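PDB 4RK6: glucose-resistance amylase regulator from Weissella paramesenteroides ATCC 33313, which probably acts as a DNA-binding transcriptional regulator of the LacI family and binds glucose in the cleft of its sugar-binding domain. Local coordinates for residues Ile122-Lys136 with His156-His170. Sequence-based numbering, arbitrary orientation.
Sequences IDMGHKNIALVGDTK and HNLAYENIFLYGNDH. With GLC (alpha-D-glucopyranose), chain C.
Leu131 N and O bond to Phe164 O and Tyr166 N, the middle of a parallel ladder that pairs strands 129-132 and 163-166. Joined through helix 144-155, they form a beta-alpha-beta unit of the periplasmic-binding-protein fold, with 163-166 at the sheet's edge. Where the ladder starts, Ile129 N donates to Asn162 O. The Asn162 side chain runs along Lys127 and Asn128: CB lies 3.4 Å from Lys127 O, OD1 accepts from Ala159 N on an in-plane lone pair, and ND2 gives Asn128 OD1 a nearly straight bond of 2.8 Å (174°). A water links ND2 to Lys127 NZ. With both ends of the amide engaged, its rotation is fixed.

At the far end, Gly167 O accepts from Thr135 N and, in its carbonyl plane, from Thr135 OG1 at 2.7 Å, the hydroxyl being set between its own backbone N and carbonyl carbon (chi1 71°). Lys136 NZ, salt-bridged to Asp134 OD1, also reaches Asn168 O. Beyond lies His170 of the glucose pocket, its ND1 bonded to Thr196. Asp134 CB makes a CH-pi contact with one face of the His170 ring, 3.7 Å from its centroid, while glucose C6 sits over the centre of the opposite face, 3.7 Å above the His170 ring plane.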
loop_
_atom_site.group_PDB
_atom_site.type_symbol
_atom_site.label_atom_id
_atom_site.label_comp_id
_atom_site.label_asym_id
_atom_site.label_seq_id
_atom_site.Cartn_x
_atom_site.Cartn_y
_atom_site.Cartn_z
ATOM N N ILE A 122 -10.400 8.520 -27.768
ATOM C CA ILE A 122 -10.829 8.712 -29.165
ATOM C C ILE A 122 -10.955 10.208 -29.498
ATOM O O ILE A 122 -10.540 10.649 -30.569
ATOM C CB ILE A 122 -12.142 7.948 -29.451
ATOM C CG1 ILE A 122 -11.846 6.438 -29.451
ATOM C CG2 ILE A 122 -12.793 8.395 -30.765
ATOM C CD1 ILE A 122 -13.106 5.607 -29.457
ATOM N N ASP A 123 -11.505 10.990 -28.582
ATOM C CA ASP A 123 -11.543 12.463 -28.726
ATOM C C ASP A 123 -10.128 13.062 -28.883
ATOM O O ASP A 123 -9.943 14.061 -29.570
ATOM C CB ASP A 123 -12.240 13.114 -27.527
ATOM C CG ASP A 123 -13.761 12.991 -27.562
ATOM O OD1 ASP A 123 -14.314 12.502 -28.560
ATOM O OD2 ASP A 123 -14.403 13.381 -26.567
HETATM N N MSE A 124 -9.139 12.438 -28.240
HETATM C CA MSE A 124 -7.751 12.886 -28.316
HETATM C C MSE A 124 -7.034 12.312 -29.521
HETATM O O MSE A 124 -5.835 12.517 -29.671
HETATM C CB MSE A 124 -7.025 12.503 -27.023
HETATM C CG MSE A 124 -7.516 13.223 -25.777
HETATM SE SE MSE A 124 -7.219 15.168 -25.827
HETATM C CE MSE A 124 -5.349 15.109 -25.190
ATOM N N GLY A 125 -7.750 11.571 -30.377
ATOM C CA GLY A 125 -7.243 11.140 -31.688
ATOM C C GLY A 125 -6.681 9.736 -31.767
ATOM O O GLY A 125 -6.084 9.350 -32.797
ATOM N N HIS A 126 -6.847 8.965 -30.692
ATOM C CA HIS A 126 -6.390 7.584 -30.650
ATOM C C HIS A 126 -7.450 6.666 -31.247
ATOM O O HIS A 126 -8.646 6.899 -31.076
ATOM C CB HIS A 126 -6.072 7.169 -29.220
ATOM C CG HIS A 126 -4.968 7.974 -28.621
ATOM N ND1 HIS A 126 -3.648 7.588 -28.699
ATOM C CD2 HIS A 126 -4.975 9.174 -27.997
ATOM C CE1 HIS A 126 -2.888 8.524 -28.160
ATOM N NE2 HIS A 126 -3.671 9.484 -27.699
ATOM N N LYS A 127 -6.972 5.658 -31.970
ATOM C CA LYS A 127 -7.813 4.621 -32.582
ATOM C C LYS A 127 -7.366 3.218 -32.203
ATOM O O LYS A 127 -8.183 2.348 -31.899
ATOM C CB LYS A 127 -7.794 4.768 -34.110
ATOM C CG LYS A 127 -8.861 5.721 -34.648
ATOM C CD LYS A 127 -8.791 5.941 -36.158
ATOM C CE LYS A 127 -9.190 4.709 -36.963
ATOM N NZ LYS A 127 -8.021 3.891 -37.398
ATOM N N ASN A 128 -6.056 2.993 -32.230
ATOM C CA ASN A 128 -5.500 1.721 -31.820
ATOM C C ASN A 128 -5.144 1.744 -30.341
ATOM O O ASN A 128 -4.234 2.466 -29.947
ATOM C CB ASN A 128 -4.284 1.411 -32.673
ATOM C CG ASN A 128 -4.676 1.200 -34.123
ATOM O OD1 ASN A 128 -5.634 0.478 -34.407
ATOM N ND2 ASN A 128 -3.976 1.838 -35.021
ATOM N N ILE A 129 -5.892 0.986 -29.544
ATOM C CA ILE A 129 -5.862 1.116 -28.070
ATOM C C ILE A 129 -5.759 -0.242 -27.408
ATOM O O ILE A 129 -6.437 -1.186 -27.802
ATOM C CB ILE A 129 -7.094 1.879 -27.531
ATOM C CG1 ILE A 129 -7.220 3.239 -28.207
ATOM C CG2 ILE A 129 -7.000 2.080 -26.020
ATOM C CD1 ILE A 129 -8.415 4.066 -27.808
ATOM N N ALA A 130 -4.883 -0.352 -26.417
ATOM C CA ALA A 130 -4.723 -1.579 -25.658
ATOM C C ALA A 130 -5.355 -1.465 -24.257
ATOM O O ALA A 130 -5.322 -0.397 -23.645
ATOM C CB ALA A 130 -3.266 -1.942 -25.538
ATOM N N LEU A 131 -5.926 -2.572 -23.783
ATOM C CA LEU A 131 -6.267 -2.749 -22.381
ATOM C C LEU A 131 -5.187 -3.627 -21.775
ATOM O O LEU A 131 -4.939 -4.745 -22.240
ATOM C CB LEU A 131 -7.658 -3.397 -22.224
ATOM C CG LEU A 131 -8.143 -3.574 -20.780
ATOM C CD1 LEU A 131 -8.510 -2.236 -20.169
ATOM C CD2 LEU A 131 -9.361 -4.486 -20.726
ATOM N N VAL A 132 -4.529 -3.108 -20.735
ATOM C CA VAL A 132 -3.396 -3.791 -20.099
ATOM C C VAL A 132 -3.667 -3.957 -18.615
ATOM O O VAL A 132 -4.031 -3.010 -17.944
ATOM C CB VAL A 132 -2.055 -3.030 -20.285
ATOM C CG1 VAL A 132 -0.910 -3.795 -19.644
ATOM C CG2 VAL A 132 -1.774 -2.808 -21.766
ATOM N N GLY A 133 -3.512 -5.174 -18.114
ATOM C CA GLY A 133 -3.765 -5.475 -16.728
ATOM C C GLY A 133 -4.483 -6.797 -16.594
ATOM O O GLY A 133 -4.058 -7.805 -17.167
ATOM N N ASP A 134 -5.558 -6.803 -15.825
ATOM C CA ASP A 134 -6.358 -8.010 -15.654
ATOM C C ASP A 134 -7.368 -8.115 -16.811
ATOM O O ASP A 134 -8.438 -7.522 -16.775
ATOM C CB ASP A 134 -7.006 -8.028 -14.267
ATOM C CG ASP A 134 -7.713 -9.337 -13.969
ATOM O OD1 ASP A 134 -7.810 -10.177 -14.872
ATOM O OD2 ASP A 134 -8.156 -9.534 -12.829
ATOM N N THR A 135 -6.984 -8.859 -17.851
ATOM C CA THR A 135 -7.766 -8.943 -19.095
ATOM C C THR A 135 -8.165 -10.382 -19.436
ATOM O O THR A 135 -8.741 -10.622 -20.490
ATOM C CB THR A 135 -7.005 -8.387 -20.310
ATOM O OG1 THR A 135 -5.928 -9.262 -20.666
ATOM C CG2 THR A 135 -6.446 -6.999 -20.054
ATOM N N LYS A 136 -7.848 -11.319 -18.555
ATOM C CA LYS A 136 -8.056 -12.745 -18.834
ATOM C C LYS A 136 -9.518 -13.183 -18.748
ATOM O O LYS A 136 -10.326 -12.610 -18.006
ATOM C CB LYS A 136 -7.235 -13.603 -17.873
ATOM C CG LYS A 136 -7.591 -13.468 -16.397
ATOM C CD LYS A 136 -6.605 -14.226 -15.514
ATOM C CE LYS A 136 -7.048 -14.260 -14.055
ATOM N NZ LYS A 136 -7.046 -12.919 -13.393
ATOM N N HIS A 156 -18.127 2.707 -30.495
ATOM C CA HIS A 156 -17.504 3.865 -31.152
ATOM C C HIS A 156 -17.086 3.575 -32.606
ATOM O O HIS A 156 -16.323 4.340 -33.216
ATOM C CB HIS A 156 -16.270 4.323 -30.335
ATOM C CG HIS A 156 -16.607 5.102 -29.101
ATOM N ND1 HIS A 156 -16.941 4.506 -27.902
ATOM C CD2 HIS A 156 -16.641 6.439 -28.879
ATOM C CE1 HIS A 156 -17.171 5.442 -26.995
ATOM N NE2 HIS A 156 -17.003 6.623 -27.566
ATOM N N ASN A 157 -17.590 2.471 -33.152
ATOM C CA ASN A 157 -17.340 2.069 -34.535
ATOM C C ASN A 157 -15.890 1.759 -34.850
ATOM O O ASN A 157 -15.444 1.912 -35.978
ATOM C CB ASN A 157 -17.910 3.106 -35.512
ATOM C CG ASN A 157 -19.383 3.350 -35.278
ATOM O OD1 ASN A 157 -20.156 2.405 -35.074
ATOM N ND2 ASN A 157 -19.781 4.615 -35.276
ATOM N N LEU A 158 -15.163 1.264 -33.856
ATOM C CA LEU A 158 -13.836 0.714 -34.107
ATOM C C LEU A 158 -13.964 -0.793 -34.230
ATOM O O LEU A 158 -14.998 -1.373 -33.895
ATOM C CB LEU A 158 -12.854 1.123 -32.996
ATOM C CG LEU A 158 -12.675 2.643 -32.898
ATOM C CD1 LEU A 158 -11.684 2.990 -31.784
ATOM C CD2 LEU A 158 -12.242 3.260 -34.225
ATOM N N ALA A 159 -12.910 -1.420 -34.718
ATOM C CA ALA A 159 -12.965 -2.817 -35.110
ATOM C C ALA A 159 -11.983 -3.629 -34.300
ATOM O O ALA A 159 -11.109 -3.079 -33.614
ATOM C CB ALA A 159 -12.662 -2.940 -36.597
ATOM N N TYR A 160 -12.113 -4.948 -34.393
ATOM C CA TYR A 160 -11.212 -5.861 -33.693
ATOM C C TYR A 160 -9.733 -5.593 -33.972
ATOM O O TYR A 160 -8.905 -5.808 -33.087
ATOM C CB TYR A 160 -11.560 -7.325 -33.999
ATOM C CG TYR A 160 -12.987 -7.678 -33.636
ATOM C CD1 TYR A 160 -13.445 -7.554 -32.319
ATOM C CD2 TYR A 160 -13.886 -8.116 -34.610
ATOM C CE1 TYR A 160 -14.755 -7.871 -31.985
ATOM C CE2 TYR A 160 -15.194 -8.435 -34.288
ATOM C CZ TYR A 160 -15.627 -8.311 -32.979
ATOM O OH TYR A 160 -16.928 -8.633 -32.672
ATOM N N GLU A 161 -9.406 -5.117 -35.178
ATOM C CA GLU A 161 -8.022 -4.754 -35.515
ATOM C C GLU A 161 -7.488 -3.528 -34.736
ATOM O O GLU A 161 -6.295 -3.292 -34.711
ATOM C CB GLU A 161 -7.867 -4.489 -37.018
ATOM C CG GLU A 161 -8.459 -3.168 -37.493
ATOM C CD GLU A 161 -8.528 -3.055 -39.007
ATOM O OE1 GLU A 161 -7.580 -3.495 -39.693
ATOM O OE2 GLU A 161 -9.531 -2.513 -39.512
ATOM N N ASN A 162 -8.381 -2.756 -34.139
ATOM C CA ASN A 162 -7.995 -1.603 -33.300
ATOM C C ASN A 162 -7.870 -1.940 -31.813
ATOM O O ASN A 162 -7.497 -1.079 -31.011
ATOM C CB ASN A 162 -9.058 -0.526 -33.418
ATOM C CG ASN A 162 -9.303 -0.095 -34.844
ATOM O OD1 ASN A 162 -10.437 -0.131 -35.324
ATOM N ND2 ASN A 162 -8.251 0.329 -35.519
ATOM N N ILE A 163 -8.247 -3.161 -31.452
ATOM C CA ILE A 163 -8.441 -3.571 -30.057
ATOM C C ILE A 163 -7.316 -4.510 -29.659
ATOM O O ILE A 163 -7.122 -5.545 -30.294
ATOM C CB ILE A 163 -9.810 -4.277 -29.884
ATOM C CG1 ILE A 163 -10.938 -3.260 -30.085
ATOM C CG2 ILE A 163 -9.894 -4.961 -28.526
ATOM C CD1 ILE A 163 -12.301 -3.888 -30.228
ATOM N N PHE A 164 -6.555 -4.139 -28.627
ATOM C CA PHE A 164 -5.436 -4.963 -28.146
ATOM C C PHE A 164 -5.583 -5.259 -26.664
ATOM O O PHE A 164 -6.085 -4.441 -25.930
ATOM C CB PHE A 164 -4.103 -4.257 -28.420
ATOM C CG PHE A 164 -3.874 -3.952 -29.866
ATOM C CD1 PHE A 164 -4.473 -2.839 -30.455
ATOM C CD2 PHE A 164 -3.098 -4.791 -30.647
ATOM C CE1 PHE A 164 -4.276 -2.557 -31.801
ATOM C CE2 PHE A 164 -2.901 -4.515 -31.988
ATOM C CZ PHE A 164 -3.494 -3.410 -32.561
ATOM N N LEU A 165 -5.165 -6.449 -26.246
ATOM C CA LEU A 165 -5.307 -6.901 -24.873
ATOM C C LEU A 165 -3.997 -7.472 -24.365
ATOM O O LEU A 165 -3.294 -8.143 -25.109
ATOM C CB LEU A 165 -6.347 -8.013 -24.776
ATOM C CG LEU A 165 -7.750 -7.688 -25.256
ATOM C CD1 LEU A 165 -8.605 -8.943 -25.320
ATOM C CD2 LEU A 165 -8.396 -6.647 -24.359
ATOM N N TYR A 166 -3.680 -7.245 -23.097
ATOM C CA TYR A 166 -2.577 -7.971 -22.464
ATOM C C TYR A 166 -2.727 -8.069 -20.983
ATOM O O TYR A 166 -2.961 -7.063 -20.324
ATOM C CB TYR A 166 -1.226 -7.307 -22.738
ATOM C CG TYR A 166 -0.055 -8.074 -22.160
ATOM C CD1 TYR A 166 0.339 -7.894 -20.836
ATOM C CD2 TYR A 166 0.626 -9.034 -22.925
ATOM C CE1 TYR A 166 1.388 -8.603 -20.296
ATOM C CE2 TYR A 166 1.694 -9.750 -22.389
ATOM C CZ TYR A 166 2.060 -9.527 -21.070
ATOM O OH TYR A 166 3.094 -10.193 -20.485
ATOM N N GLY A 167 -2.541 -9.281 -20.459
ATOM C CA GLY A 167 -2.272 -9.455 -19.034
ATOM C C GLY A 167 -3.294 -10.242 -18.244
ATOM O O GLY A 167 -4.470 -10.331 -18.620
ATOM N N ASN A 168 -2.819 -10.778 -17.125
ATOM C CA ASN A 168 -3.607 -11.603 -16.196
ATOM C C ASN A 168 -3.822 -11.011 -14.814
ATOM O O ASN A 168 -4.478 -11.635 -13.989
ATOM C CB ASN A 168 -2.906 -12.943 -16.012
ATOM C CG ASN A 168 -2.822 -13.711 -17.301
ATOM O OD1 ASN A 168 -3.803 -13.794 -18.024
ATOM N ND2 ASN A 168 -1.643 -14.243 -17.617
ATOM N N ASP A 169 -3.254 -9.836 -14.536
ATOM C CA ASP A 169 -3.409 -9.269 -13.202
ATOM C C ASP A 169 -3.078 -7.783 -13.199
ATOM O O ASP A 169 -2.672 -7.239 -14.226
ATOM C CB ASP A 169 -2.573 -10.054 -12.177
ATOM C CG ASP A 169 -1.074 -9.902 -12.360
ATOM O OD1 ASP A 169 -0.580 -8.830 -12.764
ATOM O OD2 ASP A 169 -0.368 -10.878 -12.023
ATOM N N HIS A 170 -3.241 -7.150 -12.033
ATOM C CA HIS A 170 -3.141 -5.687 -11.924
ATOM C C HIS A 170 -1.751 -5.235 -11.459
ATOM O O HIS A 170 -1.619 -4.142 -10.897
ATOM C CB HIS A 170 -4.137 -5.176 -10.874
ATOM C CG HIS A 170 -5.566 -5.418 -11.206
ATOM N ND1 HIS A 170 -6.197 -4.819 -12.275
ATOM C CD2 HIS A 170 -6.512 -6.148 -10.564
ATOM C CE1 HIS A 170 -7.460 -5.197 -12.304
ATOM N NE2 HIS A 170 -7.674 -6.008 -11.278
HETATM C C1 GLC C . -10.347 -4.568 -7.817
HETATM C C2 GLC C . -11.523 -3.593 -7.778
HETATM C C3 GLC C . -11.494 -2.578 -8.902
HETATM C C4 GLC C . -10.089 -1.980 -9.019
HETATM C C5 GLC C . -9.117 -3.122 -9.321
HETATM C C6 GLC C . -7.678 -2.626 -9.434
HETATM O O1 GLC C . -10.672 -5.548 -8.725
HETATM O O2 GLC C . -12.762 -4.294 -7.872
HETATM O O3 GLC C . -12.442 -1.579 -8.542
HETATM O O4 GLC C . -10.073 -0.989 -10.001
HETATM O O5 GLC C . -9.108 -4.049 -8.267
HETATM O O6 GLC C . -7.247 -2.051 -8.240
HETATM O O HOH W 1 -8.043 0.876 -38.366
HETATM O O HOH W 2 -4.705 -1.558 -36.278
#